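Local coordinates for protein Cow rumen GH26 endo-mannanase (PDB 6UEH) that probably hydrolyses internal beta-1,4-mannosidic linkages of mannans such as galactomannan, as a GH26 endo-mannanase from the cow rumen carrying a calcium-binding accessory domain, at residues G215-Q219 with T220-V224. Numbering follows the deposited sequence.
Sequences GWDDQ and TTERV
Arg223 folds back from the first turn of its helix onto the backbone of Asp218 and Gln219. CB and then Arg223 CG pass Gln219 O, CG at 3.5 Å. A bend at chi3 (-58°) turns the chain back toward the helix start; Arg223 NE stays 4.0 Å from Gln219 O, too far to bond, and Arg223 CZ lies 3.2 Å from Asp218 O. Arg223 NH1 donates to Asp218 O at 2.6 Å, this oxygen lying at the guanidinium edge and the donor in the carbonyl plane; Arg223 NH2 adds a weak bond to the same atom. Gln219 O and Thr220 CA sit over one guanidinium face, off-centre. NH2 also forms a salt bridge with Glu175, and Tyr185 makes a cation-pi contact with the group. Here a loop of the GH26 TIM barrel that follows strand 202-206 enters helix 220-230, with Gln219 at the N-cap position. Gln219 O opens the helical bonding by accepting from Arg223 N at 3.1 Å, while an Asx turn, Asp217 OD1 to Gln219 N, shapes the approach. Asp218 OD1 takes two donors from one face of its carboxylate: Thr220 OG1 at 2.7 Å, well above the plane, and Thr220 N at 3.1 Å. Asp218 OD2 accepts a hydrogen bond from Asn209 ND2. The Gln219 amide stacks on the Glu222 carboxylate, planes 28° apart, with Gln219 OE1 3.3 Å from Glu222 CG. A water donates to both Asp217 OD1 and Glu222 OE1, probably easing the repulsion between these acids, and Glu222 OE2 pairs with Arg298 of helix 280-301.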
ATOM      1  N   GLY A 215      11.693  28.733   3.845  1.00 21.91           N
ATOM      2  CA  GLY A 215      10.478  28.811   3.058  1.00 22.17           C
ATOM      3  C   GLY A 215      10.485  29.824   1.934  1.00 23.06           C
ATOM      4  O   GLY A 215      11.040  30.916   2.059  1.00 23.69           O
ATOM      5  N   TRP A 216       9.869  29.444   0.820  1.00 22.52           N
ATOM      6  CA  TRP A 216       9.666  30.349  -0.301  1.00 23.52           C
ATOM      7  C   TRP A 216       8.364  29.978  -0.999  1.00 23.00           C
ATOM      8  O   TRP A 216       7.563  29.215  -0.455  1.00 22.06           O
ATOM      9  CB  TRP A 216      10.856  30.314  -1.270  1.00 25.46           C
ATOM     10  CG  TRP A 216      11.275  28.946  -1.751  1.00 24.94           C
ATOM     11  CD1 TRP A 216      11.795  27.930  -0.998  1.00 23.70           C
ATOM     12  CD2 TRP A 216      11.248  28.466  -3.104  1.00 24.71           C
ATOM     13  NE1 TRP A 216      12.073  26.844  -1.794  1.00 23.28           N
ATOM     14  CE2 TRP A 216      11.748  27.147  -3.090  1.00 24.01           C
ATOM     15  CE3 TRP A 216      10.841  29.020  -4.322  1.00 25.18           C
ATOM     16  CZ2 TRP A 216      11.852  26.375  -4.246  1.00 24.61           C
ATOM     17  CZ3 TRP A 216      10.946  28.251  -5.471  1.00 25.63           C
ATOM     18  CH2 TRP A 216      11.447  26.944  -5.424  1.00 25.63           C
ATOM     19  N   ASP A 217       8.147  30.525  -2.189  1.00 23.59           N
ATOM     20  CA  ASP A 217       6.907  30.296  -2.928  1.00 22.93           C
ATOM     21  C   ASP A 217       7.198  29.583  -4.245  1.00 21.98           C
ATOM     22  O   ASP A 217       7.513  30.232  -5.242  1.00 22.18           O
ATOM     23  CB  ASP A 217       6.187  31.629  -3.186  1.00 24.82           C
ATOM     24  CG  ASP A 217       4.769  31.449  -3.717  1.00 24.74           C
ATOM     25  OD1 ASP A 217       4.412  30.330  -4.140  1.00 23.25           O
ATOM     26  OD2 ASP A 217       4.009  32.441  -3.723  1.00 26.04           O
ATOM     27  N   ASP A 218       7.087  28.256  -4.255  1.00 21.41           N
ATOM     28  CA  ASP A 218       7.375  27.494  -5.469  1.00 21.60           C
ATOM     29  C   ASP A 218       6.128  27.306  -6.331  1.00 19.98           C
ATOM     30  O   ASP A 218       6.120  26.484  -7.248  1.00 19.43           O
ATOM     31  CB  ASP A 218       8.009  26.131  -5.134  1.00 20.62           C
ATOM     32  CG  ASP A 218       7.089  25.212  -4.328  1.00 18.64           C
ATOM     33  OD1 ASP A 218       5.864  25.445  -4.262  1.00 17.39           O
ATOM     34  OD2 ASP A 218       7.608  24.223  -3.766  1.00 18.32           O
ATOM     35  N   GLN A 219       5.080  28.065  -6.012  1.00 20.07           N
ATOM     36  CA  GLN A 219       3.849  28.116  -6.804  1.00 20.18           C
ATOM     37  C   GLN A 219       3.099  26.784  -6.876  1.00 19.70           C
ATOM     38  O   GLN A 219       2.336  26.548  -7.816  1.00 20.98           O
ATOM     39  CB  GLN A 219       4.155  28.607  -8.224  1.00 21.80           C
ATOM     40  CG  GLN A 219       4.572  30.068  -8.300  1.00 25.75           C
ATOM     41  CD  GLN A 219       3.388  31.013  -8.230  1.00 27.85           C
ATOM     42  OE1 GLN A 219       2.423  30.872  -8.978  1.00 29.68           O
ATOM     43  NE2 GLN A 219       3.454  31.980  -7.322  1.00 28.83           N
ATOM     44  N   THR A 220       3.305  25.924  -5.882  1.00 17.54           N
ATOM     45  CA  THR A 220       2.606  24.642  -5.825  1.00 16.43           C
ATOM     46  C   THR A 220       1.090  24.839  -5.777  1.00 15.67           C
ATOM     47  O   THR A 220       0.355  24.204  -6.528  1.00 14.99           O
ATOM     48  CB  THR A 220       3.048  23.805  -4.604  1.00 15.27           C
ATOM     49  OG1 THR A 220       4.374  23.304  -4.819  1.00 14.38           O
ATOM     50  CG2 THR A 220       2.104  22.627  -4.385  1.00 14.28           C
ATOM     51  N   THR A 221       0.638  25.733  -4.901  1.00 15.08           N
ATOM     52  CA  THR A 221      -0.788  25.988  -4.716  1.00 15.67           C
ATOM     53  C   THR A 221      -1.463  26.424  -6.014  1.00 16.93           C
ATOM     54  O   THR A 221      -2.557  25.961  -6.336  1.00 16.95           O
ATOM     55  CB  THR A 221      -1.021  27.056  -3.630  1.00 16.45           C
ATOM     56  OG1 THR A 221      -0.418  26.624  -2.404  1.00 16.45           O
ATOM     57  CG2 THR A 221      -2.513  27.284  -3.405  1.00 16.95           C
ATOM     58  N   GLU A 222      -0.804  27.301  -6.765  1.00 17.30           N
ATOM     59  CA  GLU A 222      -1.325  27.729  -8.057  1.00 17.36           C
ATOM     60  C   GLU A 222      -1.421  26.556  -9.034  1.00 17.03           C
ATOM     61  O   GLU A 222      -2.410  26.423  -9.752  1.00 17.11           O
ATOM     62  CB  GLU A 222      -0.455  28.838  -8.653  1.00 19.00           C
ATOM     63  CG  GLU A 222      -0.641  30.205  -8.002  1.00 23.16           C
ATOM     64  CD  GLU A 222       0.109  30.353  -6.687  1.00 22.47           C
ATOM     65  OE1 GLU A 222       0.783  29.391  -6.263  1.00 20.38           O
ATOM     66  OE2 GLU A 222       0.028  31.443  -6.078  1.00 20.81           O
ATOM     67  N   ARG A 223      -0.401  25.702  -9.056  1.00 16.08           N
ATOM     68  CA  ARG A 223      -0.410  24.558  -9.967  1.00 16.89           C
ATOM     69  C   ARG A 223      -1.474  23.535  -9.574  1.00 15.50           C
ATOM     70  O   ARG A 223      -2.040  22.868 -10.436  1.00 15.82           O
ATOM     71  CB  ARG A 223       0.970  23.895 -10.028  1.00 17.13           C
ATOM     72  CG  ARG A 223       2.008  24.709 -10.797  1.00 19.13           C
ATOM     73  CD  ARG A 223       3.290  23.919 -11.050  1.00 18.35           C
ATOM     74  NE  ARG A 223       3.894  23.448  -9.806  1.00 19.67           N
ATOM     75  CZ  ARG A 223       4.669  24.191  -9.023  1.00 19.58           C
ATOM     76  NH1 ARG A 223       4.932  25.450  -9.348  1.00 18.52           N
ATOM     77  NH2 ARG A 223       5.171  23.679  -7.908  1.00 19.09           N
ATOM     78  N   VAL A 224      -1.751  23.417  -8.278  1.00 14.05           N
ATOM     79  CA  VAL A 224      -2.823  22.538  -7.819  1.00 18.09           C
ATOM     80  C   VAL A 224      -4.169  23.054  -8.319  1.00 18.19           C
ATOM     81  O   VAL A 224      -4.991  22.292  -8.833  1.00 13.98           O
ATOM     82  CB  VAL A 224      -2.857  22.421  -6.283  1.00 18.35           C
ATOM     83  CG1 VAL A 224      -4.093  21.655  -5.834  1.00 18.40           C
ATOM     84  CG2 VAL A 224      -1.594  21.744  -5.771  1.00 17.80           C
TER
HETATM   85  O   HOH W   1       1.844  29.701  -3.769  1.00 15.01           O